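Local atomic coordinates of vacuolar protein-sorting-associated protein 25 (Homo sapiens, PDB entry 3HTU), a protein that serves as a subunit of the ESCRT-II complex, needed for multivesicular body formation and for sorting endosomal cargo into these bodies, here represented by its C-terminal winged-helix domain. Residues E8-G11 and K12-Y15; I14-W17 and V18-G22. All blocks are in the same frame, centred on the assembly; numbering follows the deposited sequence.

Contact 1. Residues E8-G11 and K12-Y15; sequences EEWG and KLIY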
loop_
_atom_site.group_PDB
_atom_site.type_symbol
_atom_site.label_atom_id
_atom_site.label_comp_id
_atom_site.label_asym_id
_atom_site.label_seq_id
_atom_site.Cartn_x
_atom_site.Cartn_y
_atom_site.Cartn_z
ATOM N N GLU A 8 9.854 11.435 4.464
ATOM C CA GLU A 8 10.837 10.520 5.057
ATOM C C GLU A 8 10.418 9.954 6.423
ATOM O O GLU A 8 10.709 8.795 6.729
ATOM C CB GLU A 8 12.230 11.160 5.155
ATOM C CG GLU A 8 12.284 12.528 5.826
ATOM C CD GLU A 8 12.375 13.680 4.834
ATOM O OE1 GLU A 8 11.824 13.561 3.722
ATOM O OE2 GLU A 8 13.008 14.713 5.170
ATOM N N GLU A 9 9.762 10.783 7.237
ATOM C CA GLU A 9 9.196 10.366 8.525
ATOM C C GLU A 9 8.038 9.390 8.334
ATOM O O GLU A 9 7.970 8.361 9.013
ATOM C CB GLU A 9 8.723 11.580 9.334
ATOM C CG GLU A 9 9.841 12.350 10.014
ATOM C CD GLU A 9 9.364 13.623 10.699
ATOM O OE1 GLU A 9 8.878 14.534 9.995
ATOM O OE2 GLU A 9 9.498 13.723 11.944
ATOM N N TRP A 10 7.129 9.717 7.415
ATOM C CA TRP A 10 6.070 8.800 7.011
ATOM C C TRP A 10 6.702 7.476 6.557
ATOM O O TRP A 10 6.201 6.398 6.873
ATOM C CB TRP A 10 5.210 9.402 5.886
ATOM C CG TRP A 10 4.181 10.422 6.349
ATOM C CD1 TRP A 10 4.070 11.725 5.937
ATOM C CD2 TRP A 10 3.126 10.212 7.294
ATOM N NE1 TRP A 10 3.012 12.335 6.568
ATOM C CE2 TRP A 10 2.415 11.429 7.407
ATOM C CE3 TRP A 10 2.702 9.108 8.051
ATOM C CZ2 TRP A 10 1.312 11.580 8.262
ATOM C CZ3 TRP A 10 1.610 9.256 8.896
ATOM C CH2 TRP A 10 0.926 10.488 8.992
ATOM N N GLY A 11 7.803 7.590 5.817
ATOM C CA GLY A 11 8.590 6.440 5.350
ATOM C C GLY A 11 9.038 5.583 6.514
ATOM O O GLY A 11 8.798 4.372 6.526
ATOM N N LYS A 12 9.668 6.229 7.501
ATOM C CA LYS A 12 10.102 5.572 8.737
ATOM C C LYS A 12 8.950 4.823 9.423
ATOM O O LYS A 12 9.125 3.700 9.862
ATOM C CB LYS A 12 10.739 6.598 9.690
ATOM C CG LYS A 12 11.331 6.031 10.993
ATOM C CD LYS A 12 12.186 7.075 11.708
ATOM C CE LYS A 12 12.755 6.558 13.028
ATOM N NZ LYS A 12 13.824 5.520 12.860
ATOM N N LEU A 13 7.774 5.447 9.494
ATOM C CA LEU A 13 6.603 4.831 10.121
ATOM C C LEU A 13 6.034 3.642 9.357
ATOM O O LEU A 13 5.646 2.632 9.965
ATOM C CB LEU A 13 5.487 5.863 10.348
ATOM C CG LEU A 13 5.650 6.917 11.450
ATOM C CD1 LEU A 13 4.524 7.948 11.355
ATOM C CD2 LEU A 13 5.684 6.296 12.848
ATOM N N ILE A 14 5.962 3.757 8.031
ATOM C CA ILE A 14 5.419 2.678 7.223
ATOM C C ILE A 14 6.334 1.460 7.312
ATOM O O ILE A 14 5.874 0.332 7.450
ATOM C CB ILE A 14 5.230 3.092 5.735
ATOM C CG1 ILE A 14 4.117 4.136 5.596
ATOM C CG2 ILE A 14 4.899 1.870 4.859
ATOM C CD1 ILE A 14 4.302 5.058 4.402
ATOM N N TYR A 15 7.634 1.708 7.227
ATOM C CA TYR A 15 8.604 0.621 7.139
ATOM C C TYR A 15 8.699 -0.116 8.468
ATOM O O TYR A 15 8.906 -1.325 8.504
ATOM C CB TYR A 15 9.969 1.147 6.702
ATOM C CG TYR A 15 10.960 0.040 6.455
ATOM C CD1 TYR A 15 10.970 -0.653 5.247
ATOM C CD2 TYR A 15 11.862 -0.337 7.436
ATOM C CE1 TYR A 15 11.851 -1.684 5.026
ATOM C CE2 TYR A 15 12.761 -1.371 7.219
ATOM C CZ TYR A 15 12.754 -2.035 6.007
ATOM O OH TYR A 15 13.641 -3.061 5.770
#
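Trp10 and Leu13 both swing their side chains back beside their own backbone nitrogens, with CG anti to the carbonyl carbon (chi1 -79° and -72°), which brings the six-membered half of the indole against one methyl of the leucine. Leu13 CD1 alone reaches the ring, coming in obliquely and lying almost equally near Trp10 CE3 (3.9 Å) and Trp10 CZ3 (4.0 Å). Ile14 has the same kind of first torsion and folds its CG1 arm over the carbonyl of the preceding turn, where CG1 lies 3.3 Å from Trp10 O. That oxygen also accepts the amide Ile14 N at 2.9 Å. Such i to i+4 bonds hold helix 7-19, the first helix of this winged-helix domain, and here they link Lys12 N to Glu8 O, Leu13 N to Glu9 O (3.0 Å) and Tyr15 N to Gly11 O. Tyr15 CB lies 3.4 Å from Gly11 O, beside the bond that Tyr15 N makes to it. On the polar side, Glu8 and Glu9 both turn to Arg6 in salt bridges, while Lys12 extends away from the preceding turn. The other side of the helix faces helix 49-61: Trp10 touches Thr51 and Ala55, and Ile14 touches Leu52 and Ala55. Arg5, from the loop ahead of the helix, makes a cation-pi contact with the indole of Trp10.

Contact 2. Residues I14-W17 and V18-G22; sequences IYQW and VSRSG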
loop_
_atom_site.group_PDB
_atom_site.type_symbol
_atom_site.label_atom_id
_atom_site.label_comp_id
_atom_site.label_asym_id
_atom_site.label_seq_id
_atom_site.Cartn_x
_atom_site.Cartn_y
_atom_site.Cartn_z
ATOM N N ILE A 14 5.962 3.757 8.031
ATOM C CA ILE A 14 5.419 2.678 7.223
ATOM C C ILE A 14 6.334 1.460 7.312
ATOM O O ILE A 14 5.874 0.332 7.450
ATOM C CB ILE A 14 5.230 3.092 5.735
ATOM C CG1 ILE A 14 4.117 4.136 5.596
ATOM C CG2 ILE A 14 4.899 1.870 4.859
ATOM C CD1 ILE A 14 4.302 5.058 4.402
ATOM N N TYR A 15 7.634 1.708 7.227
ATOM C CA TYR A 15 8.604 0.621 7.139
ATOM C C TYR A 15 8.699 -0.116 8.468
ATOM O O TYR A 15 8.906 -1.325 8.504
ATOM C CB TYR A 15 9.969 1.147 6.702
ATOM C CG TYR A 15 10.960 0.040 6.455
ATOM C CD1 TYR A 15 10.970 -0.653 5.247
ATOM C CD2 TYR A 15 11.862 -0.337 7.436
ATOM C CE1 TYR A 15 11.851 -1.684 5.026
ATOM C CE2 TYR A 15 12.761 -1.371 7.219
ATOM C CZ TYR A 15 12.754 -2.035 6.007
ATOM O OH TYR A 15 13.641 -3.061 5.770
ATOM N N GLN A 16 8.547 0.642 9.553
ATOM C CA GLN A 16 8.404 0.107 10.894
ATOM C C GLN A 16 7.230 -0.880 10.952
ATOM O O GLN A 16 7.359 -1.948 11.535
ATOM C CB GLN A 16 8.168 1.273 11.854
ATOM C CG GLN A 16 9.032 1.302 13.088
ATOM C CD GLN A 16 8.946 2.640 13.827
ATOM O OE1 GLN A 16 9.967 3.213 14.218
ATOM N NE2 GLN A 16 7.729 3.144 14.020
ATOM N N TRP A 17 6.093 -0.527 10.338
ATOM C CA TRP A 17 4.889 -1.366 10.399
ATOM C C TRP A 17 5.012 -2.651 9.573
ATOM O O TRP A 17 4.520 -3.709 9.978
ATOM C CB TRP A 17 3.624 -0.589 9.975
ATOM C CG TRP A 17 2.433 -1.481 9.964
ATOM C CD1 TRP A 17 1.663 -1.824 11.038
ATOM C CD2 TRP A 17 1.919 -2.226 8.846
ATOM N NE1 TRP A 17 0.687 -2.711 10.657
ATOM C CE2 TRP A 17 0.819 -2.976 9.317
ATOM C CE3 TRP A 17 2.273 -2.319 7.491
ATOM C CZ2 TRP A 17 0.065 -3.809 8.485
ATOM C CZ3 TRP A 17 1.520 -3.145 6.659
ATOM C CH2 TRP A 17 0.430 -3.881 7.161
ATOM N N VAL A 18 5.641 -2.547 8.406
ATOM C CA VAL A 18 5.848 -3.705 7.535
ATOM C C VAL A 18 6.720 -4.738 8.250
ATOM O O VAL A 18 6.465 -5.936 8.155
ATOM C CB VAL A 18 6.489 -3.318 6.172
ATOM C CG1 VAL A 18 6.736 -4.559 5.313
ATOM C CG2 VAL A 18 5.615 -2.311 5.418
ATOM N N SER A 19 7.731 -4.256 8.971
ATOM C CA SER A 19 8.650 -5.117 9.721
ATOM C C SER A 19 8.015 -5.644 11.012
ATOM O O SER A 19 7.850 -6.859 11.174
ATOM C CB SER A 19 9.955 -4.376 10.024
ATOM O OG SER A 19 10.612 -3.977 8.831
ATOM N N ARG A 20 7.657 -4.731 11.917
ATOM C CA ARG A 20 7.001 -5.090 13.175
ATOM C C ARG A 20 5.598 -5.640 12.929
ATOM O O ARG A 20 4.661 -4.873 12.679
ATOM C CB ARG A 20 6.893 -3.883 14.117
ATOM C CG ARG A 20 8.192 -3.185 14.478
ATOM C CD ARG A 20 7.896 -1.961 15.334
ATOM N NE ARG A 20 9.103 -1.217 15.689
ATOM C CZ ARG A 20 9.125 -0.133 16.464
ATOM N NH1 ARG A 20 7.999 0.356 16.976
ATOM N NH2 ARG A 20 10.280 0.468 16.727
ATOM N N SER A 21 5.470 -6.967 12.999
ATOM C CA SER A 21 4.175 -7.674 12.955
ATOM C C SER A 21 3.733 -8.110 11.555
ATOM O O SER A 21 3.939 -9.271 11.178
ATOM C CB SER A 21 3.071 -6.888 13.695
ATOM O OG SER A 21 1.774 -7.333 13.335
ATOM N N GLY A 22 3.129 -7.194 10.796
ATOM C CA GLY A 22 2.584 -7.499 9.465
ATOM C C GLY A 22 3.646 -7.916 8.464
ATOM O O GLY A 22 3.846 -7.243 7.449
#
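Gln16 and Arg20 lie alongside each other one helical turn apart, their amide and guanidinium planes only 12° from parallel and stacked. Gln16 CG sits over the middle of the guanidinium, 3.6 Å from Arg20 NE, and the arginine chain stays extended from CG to NE as it follows the glutamine. With alanine in place of Gln16, the stacked face of the Arg20 guanidinium would probably lose its partner, leaving the group freer to swing. This is the solvent side, with Arg20 exposed where the chain leaves helical geometry. The backbone is gripped more closely: Arg20 N donates to Gln16 O at 2.8 Å, and Tyr15 O takes two bonds, from Ser19 N and from Ser19 OG (3.2 Å), which arrive from opposite faces of its carbonyl plane. Ser19 OG is placed for this by its torsion beside the backbone N (chi1 -60°), and it also stands over one face of the Tyr15 ring, 3.7 Å from CE2. The tight inner side belongs to buried Val18, whose CG2 is 3.3 Å from Ile14 O and 3.9 Å from Trp17 CE3. Inward, Val18 and Ile14 rest on Phe78 of strand 75-78; Tyr15 touches Leu59 of helix 49-61, and Tyr15 OH is hydrogen-bonded to the C-terminal carboxylate of Phe79; Trp17 leans instead on the loop residues Asp38 and Glu42.

Contacts 1 and 2 follow one another along helix 7-19, their centres about 10 Å apart, and share Ile14 and Tyr15, so contact 2 begins within the residues that end contact 1. The first occupies the early turns, close to helix 49-61; the second reaches the helix end and the turn beyond it, from which the chain goes on to strand 27-28. The two shared residues connect both to the same interior, since both Ile14 and Tyr15 touch helix 49-61 and strand 75-78, the central strand of the small antiparallel sheet. Within the winged-helix domain, one face of helix 7-19 thus packs on helix 49-61 and, from Ile14 onward, also on strand 75-78.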